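Local atomic coordinates of ribulose bisphosphate carboxylase (Hyperthermus butylicus DSM 5456, PDB entry 6HUN), a protein that probably adds carbon dioxide and water to ribulose 1,5-bisphosphate, giving two molecules of 3-phosphoglycerate, within an archaeal pathway of AMP degradation. Residues G159-L164 with G397-M402; L318-G323 with R352-R357. All coordinates share one frame; numbering follows the deposited sequence.

Interaction 1 (G159-L164 with G397-M402); sequences GVREIL and GKDIIM
Arg161 and Asp399 form a partly buried salt bridge at the end of the barrel where its strands begin, joining helix 156-164 to the loop that leads into strand 401-403. The backbones stay well apart, the closest CA atoms being Arg161 and Asp399 at 9.5 Å, so the bridge depends on the reach of the arginine. Its CG stands anti to the carbonyl carbon (chi1 -70°), and from CG to NE the chain runs extended toward the loop. A single carboxylate oxygen, OD1, meets both NE and NH2. NH2 of Arg161 lies 2.6 Å from OD1 of Asp399, in a short bond that meets the oxygen almost along its C-O axis and stays close to the guanidinium plane. NE of Arg161 adds a weak bond of 3.1 Å to the same OD1 of Asp399, bent to 134° at the hydrogen. The two flat groups are turned 45° against each other. Also at the guanidinium edge, the carbonyl O of Lys398 comes within 3.3 Å of Arg161 NH2. That carbonyl belongs to an inverse gamma turn centred on Asp399, closed by a weak bond from Ile400 N to Lys398 O (3.0 Å). On the other terminal nitrogen, NH1, Arg161 is bonded to the backbone oxygens of Ile166 and Arg169, which fixes the rotation of the guanidinium and ties the loop before strand 171-174 to the same group. Val160, Arg161 and Ile401 all pack on Phe377. Through its backbone, strand 401-403 bonds to strand 171-174 and to strand 377-380. This is the closure of an eight-stranded parallel alpha/beta (TIM) barrel, where the last strand meets the first, with an additional helix lying across the strand beginnings.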
loop_
_atom_site.group_PDB
_atom_site.type_symbol
_atom_site.label_atom_id
_atom_site.label_comp_id
_atom_site.label_asym_id
_atom_site.label_seq_id
_atom_site.Cartn_x
_atom_site.Cartn_y
_atom_site.Cartn_z
ATOM N N GLY A 159 -8.747 14.950 22.553
ATOM C CA GLY A 159 -9.573 13.847 22.984
ATOM C C GLY A 159 -8.789 12.718 23.611
ATOM O O GLY A 159 -9.296 12.051 24.519
ATOM N N VAL A 160 -7.553 12.476 23.139
ATOM C CA VAL A 160 -6.711 11.462 23.757
ATOM C C VAL A 160 -6.257 11.939 25.135
ATOM O O VAL A 160 -6.219 11.160 26.107
ATOM C CB VAL A 160 -5.500 11.174 22.870
ATOM C CG1 VAL A 160 -4.429 10.336 23.592
ATOM C CG2 VAL A 160 -6.022 10.531 21.447
ATOM N N ARG A 161 -5.882 13.202 25.231
ATOM C CA ARG A 161 -5.509 13.693 26.579
ATOM C C ARG A 161 -6.676 13.525 27.542
ATOM O O ARG A 161 -6.487 13.319 28.758
ATOM C CB ARG A 161 -5.078 15.150 26.510
ATOM C CG ARG A 161 -3.743 15.403 25.823
ATOM C CD ARG A 161 -3.315 16.841 26.018
ATOM N NE ARG A 161 -1.924 17.042 25.616
ATOM C CZ ARG A 161 -0.853 16.587 26.260
ATOM N NH1 ARG A 161 -0.968 15.896 27.385
ATOM N NH2 ARG A 161 0.343 16.803 25.746
ATOM N N GLU A 162 -7.892 13.708 27.049
ATOM C CA GLU A 162 -9.014 13.631 27.977
ATOM C C GLU A 162 -9.291 12.188 28.357
ATOM O O GLU A 162 -9.609 11.909 29.515
ATOM C CB GLU A 162 -10.256 14.283 27.400
ATOM C CG GLU A 162 -10.111 15.790 27.265
ATOM C CD GLU A 162 -11.027 16.359 26.184
ATOM O OE1 GLU A 162 -11.546 17.485 26.375
ATOM O OE2 GLU A 162 -11.215 15.677 25.142
ATOM N N ILE A 163 -9.169 11.258 27.400
ATOM C CA ILE A 163 -9.232 9.822 27.703
ATOM C C ILE A 163 -8.255 9.438 28.827
ATOM O O ILE A 163 -8.612 8.735 29.788
ATOM C CB ILE A 163 -8.942 9.004 26.431
ATOM C CG1 ILE A 163 -10.128 9.031 25.477
ATOM C CG2 ILE A 163 -8.513 7.568 26.812
ATOM C CD1 ILE A 163 -9.711 8.544 24.030
ATOM N N LEU A 164 -7.018 9.885 28.732
ATOM C CA LEU A 164 -6.010 9.482 29.701
ATOM C C LEU A 164 -5.996 10.380 30.952
ATOM O O LEU A 164 -5.290 10.054 31.920
ATOM C CB LEU A 164 -4.640 9.465 29.031
ATOM C CG LEU A 164 -4.577 8.331 27.984
ATOM C CD1 LEU A 164 -3.312 8.362 27.181
ATOM C CD2 LEU A 164 -4.752 6.928 28.606
ATOM N N GLY A 397 8.147 19.565 21.144
ATOM C CA GLY A 397 7.026 20.102 21.902
ATOM C C GLY A 397 6.449 19.094 22.885
ATOM O O GLY A 397 6.781 17.912 22.872
ATOM N N LYS A 398 5.584 19.583 23.788
ATOM C CA LYS A 398 4.962 18.686 24.761
ATOM C C LYS A 398 3.853 17.812 24.168
ATOM O O LYS A 398 3.494 16.784 24.764
ATOM C CB LYS A 398 4.369 19.488 25.925
ATOM C CG LYS A 398 5.382 20.419 26.582
ATOM C CD LYS A 398 4.753 21.338 27.653
ATOM C CE LYS A 398 5.814 22.304 28.211
ATOM N NZ LYS A 398 5.326 23.722 28.384
ATOM N N ASP A 399 3.291 18.196 23.027
ATOM C CA ASP A 399 2.170 17.433 22.470
ATOM C C ASP A 399 2.694 16.322 21.557
ATOM O O ASP A 399 2.588 16.364 20.319
ATOM C CB ASP A 399 1.193 18.358 21.745
ATOM C CG ASP A 399 0.246 19.070 22.693
ATOM O OD1 ASP A 399 0.136 18.659 23.875
ATOM O OD2 ASP A 399 -0.393 20.045 22.248
ATOM N N ILE A 400 3.262 15.287 22.206
ATOM C CA ILE A 400 3.819 14.120 21.532
ATOM C C ILE A 400 3.530 12.897 22.378
ATOM O O ILE A 400 3.337 12.978 23.591
ATOM C CB ILE A 400 5.362 14.209 21.318
ATOM C CG1 ILE A 400 6.078 14.297 22.677
ATOM C CG2 ILE A 400 5.699 15.410 20.488
ATOM C CD1 ILE A 400 7.610 14.433 22.551
ATOM N N ILE A 401 3.620 11.739 21.736
ATOM C CA ILE A 401 3.724 10.461 22.416
ATOM C C ILE A 401 5.161 9.983 22.246
ATOM O O ILE A 401 5.682 9.954 21.129
ATOM C CB ILE A 401 2.723 9.448 21.843
ATOM C CG1 ILE A 401 1.298 9.970 22.011
ATOM C CG2 ILE A 401 2.957 8.084 22.521
ATOM C CD1 ILE A 401 0.310 9.195 21.074
ATOM N N MET A 402 5.857 9.698 23.361
ATOM C CA MET A 402 7.181 9.112 23.265
ATOM C C MET A 402 7.130 7.621 23.505
ATOM O O MET A 402 6.568 7.154 24.496
ATOM C CB MET A 402 8.131 9.771 24.278
ATOM C CG MET A 402 7.766 11.197 24.482
ATOM S SD MET A 402 9.060 12.150 25.453
ATOM C CE MET A 402 10.305 12.137 24.221
#

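Interaction 2 (L318-G323 with R352-R357); sequences LARMAG and REQYYR
Arg320 meets the backbone of Glu353 by a two-nitrogen, end-on hydrogen-bonded grip on one carbonyl oxygen. NH1 of Arg320 lies 2.9 Å from Glu353 O, in the carbonyl plane and on a lone pair. NH2 of Arg320 reaches the same Glu353 O at 3.0 Å from above that plane. The oxygen itself sits almost exactly in the guanidinium plane. With CG anti to the backbone N (chi1 175°) and the rest extended, the arginine spans the gap from its helix at full length.

At the same edge, OE1 of Gln354 stands 3.1 Å from Arg320 NH2. The glutamine chain is bent at chi2, which brings its amide back toward the arginine, turned 71° from the guanidinium plane.

Three more backbone oxygens take its N-H groups: NH1 bonds to Ile350 O, NE to Lys374 O and NH2 to Ile373 O, while Trp370 adds a cation-pi contact. Replacing Arg320 with a leucine would probably leave Glu353 O and the other carbonyl oxygens without these donors, and weaken the tie between helix 312-322 and the end of helix 339-352.

Helix 312-322 itself ends in a Schellman motif with Gly323 at C-prime. The arginine thus ties the end of helix 339-352, and the loop before strand 377-380, to helix 312-322, the two helices being successive outer helices of the TIM barrel.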
loop_
_atom_site.group_PDB
_atom_site.type_symbol
_atom_site.label_atom_id
_atom_site.label_comp_id
_atom_site.label_asym_id
_atom_site.label_seq_id
_atom_site.Cartn_x
_atom_site.Cartn_y
_atom_site.Cartn_z
ATOM N N LEU A 318 -2.208 12.364 4.617
ATOM C CA LEU A 318 -3.343 11.494 4.258
ATOM C C LEU A 318 -3.818 10.707 5.483
ATOM O O LEU A 318 -5.001 10.443 5.630
ATOM C CB LEU A 318 -2.929 10.525 3.137
ATOM C CG LEU A 318 -2.583 11.196 1.776
ATOM C CD1 LEU A 318 -1.934 10.135 0.837
ATOM C CD2 LEU A 318 -3.816 11.680 1.128
ATOM N N ALA A 319 -2.882 10.271 6.338
ATOM C CA ALA A 319 -3.273 9.581 7.576
ATOM C C ALA A 319 -4.140 10.463 8.488
ATOM O O ALA A 319 -5.137 10.004 9.067
ATOM C CB ALA A 319 -2.005 9.148 8.312
ATOM N N ARG A 320 -3.825 11.752 8.554
ATOM C CA ARG A 320 -4.622 12.662 9.355
ATOM C C ARG A 320 -6.006 12.859 8.739
ATOM O O ARG A 320 -7.019 12.857 9.442
ATOM C CB ARG A 320 -3.882 13.991 9.452
ATOM C CG ARG A 320 -4.738 15.046 10.195
ATOM C CD ARG A 320 -3.849 16.320 10.481
ATOM N NE ARG A 320 -4.649 17.360 11.180
ATOM C CZ ARG A 320 -4.230 18.605 11.428
ATOM N NH1 ARG A 320 -3.027 18.989 11.016
ATOM N NH2 ARG A 320 -5.035 19.482 12.052
ATOM N N MET A 321 -6.067 13.008 7.417
ATOM C CA MET A 321 -7.381 13.090 6.752
ATOM C C MET A 321 -8.224 11.839 6.996
ATOM O O MET A 321 -9.421 11.924 7.319
ATOM C CB MET A 321 -7.142 13.272 5.248
ATOM C CG MET A 321 -6.537 14.607 4.931
ATOM S SD MET A 321 -5.906 14.655 3.225
ATOM C CE MET A 321 -7.495 14.258 2.540
ATOM N N ALA A 322 -7.595 10.662 6.860
ATOM C CA ALA A 322 -8.338 9.404 6.947
ATOM C C ALA A 322 -8.786 9.146 8.360
ATOM O O ALA A 322 -9.842 8.519 8.569
ATOM C CB ALA A 322 -7.481 8.227 6.456
ATOM N N GLY A 323 -8.013 9.630 9.339
ATOM C CA GLY A 323 -8.525 9.658 10.692
ATOM C C GLY A 323 -7.712 8.942 11.739
ATOM O O GLY A 323 -8.292 8.609 12.782
ATOM N N ARG A 352 -0.011 18.437 13.349
ATOM C CA ARG A 352 -0.558 19.069 14.549
ATOM C C ARG A 352 -1.223 20.405 14.278
ATOM O O ARG A 352 -2.048 20.832 15.087
ATOM C CB ARG A 352 0.529 19.327 15.603
ATOM C CG ARG A 352 1.095 18.061 16.161
ATOM C CD ARG A 352 1.749 18.479 17.516
ATOM N NE ARG A 352 2.852 19.433 17.345
ATOM C CZ ARG A 352 4.010 19.346 18.008
ATOM N NH1 ARG A 352 4.219 18.321 18.812
ATOM N NH2 ARG A 352 4.983 20.231 17.832
ATOM N N GLU A 353 -0.794 21.144 13.266
ATOM C CA GLU A 353 -1.245 22.529 13.126
ATOM C C GLU A 353 -2.644 22.659 12.540
ATOM O O GLU A 353 -3.140 21.794 11.813
ATOM C CB GLU A 353 -0.263 23.295 12.278
ATOM C CG GLU A 353 0.991 23.546 13.091
ATOM C CD GLU A 353 1.955 24.442 12.386
ATOM O OE1 GLU A 353 1.878 24.548 11.140
ATOM O OE2 GLU A 353 2.818 25.004 13.067
ATOM N N GLN A 354 -3.303 23.774 12.886
ATOM C CA GLN A 354 -4.585 24.042 12.249
ATOM C C GLN A 354 -4.432 24.740 10.908
ATOM O O GLN A 354 -5.362 24.704 10.090
ATOM C CB GLN A 354 -5.490 24.890 13.174
ATOM C CG GLN A 354 -6.331 24.018 14.119
ATOM C CD GLN A 354 -6.696 22.627 13.525
ATOM O OE1 GLN A 354 -6.184 21.603 14.004
ATOM N NE2 GLN A 354 -7.614 22.585 12.537
ATOM N N TYR A 355 -3.287 25.372 10.677
ATOM C CA TYR A 355 -3.017 26.101 9.445
ATOM C C TYR A 355 -1.523 25.951 9.175
ATOM O O TYR A 355 -0.710 26.654 9.765
ATOM C CB TYR A 355 -3.422 27.564 9.536
ATOM C CG TYR A 355 -3.800 28.148 8.191
ATOM C CD1 TYR A 355 -2.957 27.997 7.083
ATOM C CD2 TYR A 355 -5.000 28.837 8.013
ATOM C CE1 TYR A 355 -3.294 28.517 5.834
ATOM C CE2 TYR A 355 -5.343 29.377 6.771
ATOM C CZ TYR A 355 -4.489 29.212 5.685
ATOM O OH TYR A 355 -4.827 29.733 4.446
ATOM N N TYR A 356 -1.179 25.040 8.282
ATOM C CA TYR A 356 0.212 24.826 7.927
ATOM C C TYR A 356 0.650 25.808 6.849
ATOM O O TYR A 356 0.005 25.911 5.807
ATOM C CB TYR A 356 0.416 23.381 7.421
ATOM C CG TYR A 356 1.839 23.158 6.910
ATOM C CD1 TYR A 356 2.145 23.279 5.552
ATOM C CD2 TYR A 356 2.878 22.824 7.785
ATOM C CE1 TYR A 356 3.443 23.075 5.077
ATOM C CE2 TYR A 356 4.177 22.641 7.338
ATOM C CZ TYR A 356 4.449 22.733 5.974
ATOM O OH TYR A 356 5.738 22.582 5.554
ATOM N N ARG A 357 1.761 26.507 7.083
ATOM C CA ARG A 357 2.357 27.343 6.053
ATOM C C ARG A 357 3.829 26.972 5.898
ATOM O O ARG A 357 4.581 27.022 6.888
ATOM C CB ARG A 357 2.204 28.827 6.398
ATOM C CG ARG A 357 0.763 29.268 6.331
ATOM C CD ARG A 357 0.654 30.794 6.448
ATOM N NE ARG A 357 -0.720 31.253 6.637
ATOM C CZ ARG A 357 -1.356 31.255 7.811
ATOM N NH1 ARG A 357 -0.740 30.795 8.892
ATOM N NH2 ARG A 357 -2.605 31.721 7.913
#

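Both contacts are partly buried, and each is carried by one buried arginine that leaves a helix to reach a loop. Interaction 1 pairs charge with charge at the barrel closure, beside the first and last strands; interaction 2 instead gives an arginine of helix 312-322 to neutral backbone oxygens at and after the end of helix 339-352. Their centres lie about 16 Å apart, and along the chain the second is nested within the loop closed by the first. They also touch: Arg352 NH1 makes a probable hydrogen bond of 3.0 Å to Asp399 O, and bonds to Met396 O as well, linking the end of helix 339-352 to the approach to the last strand.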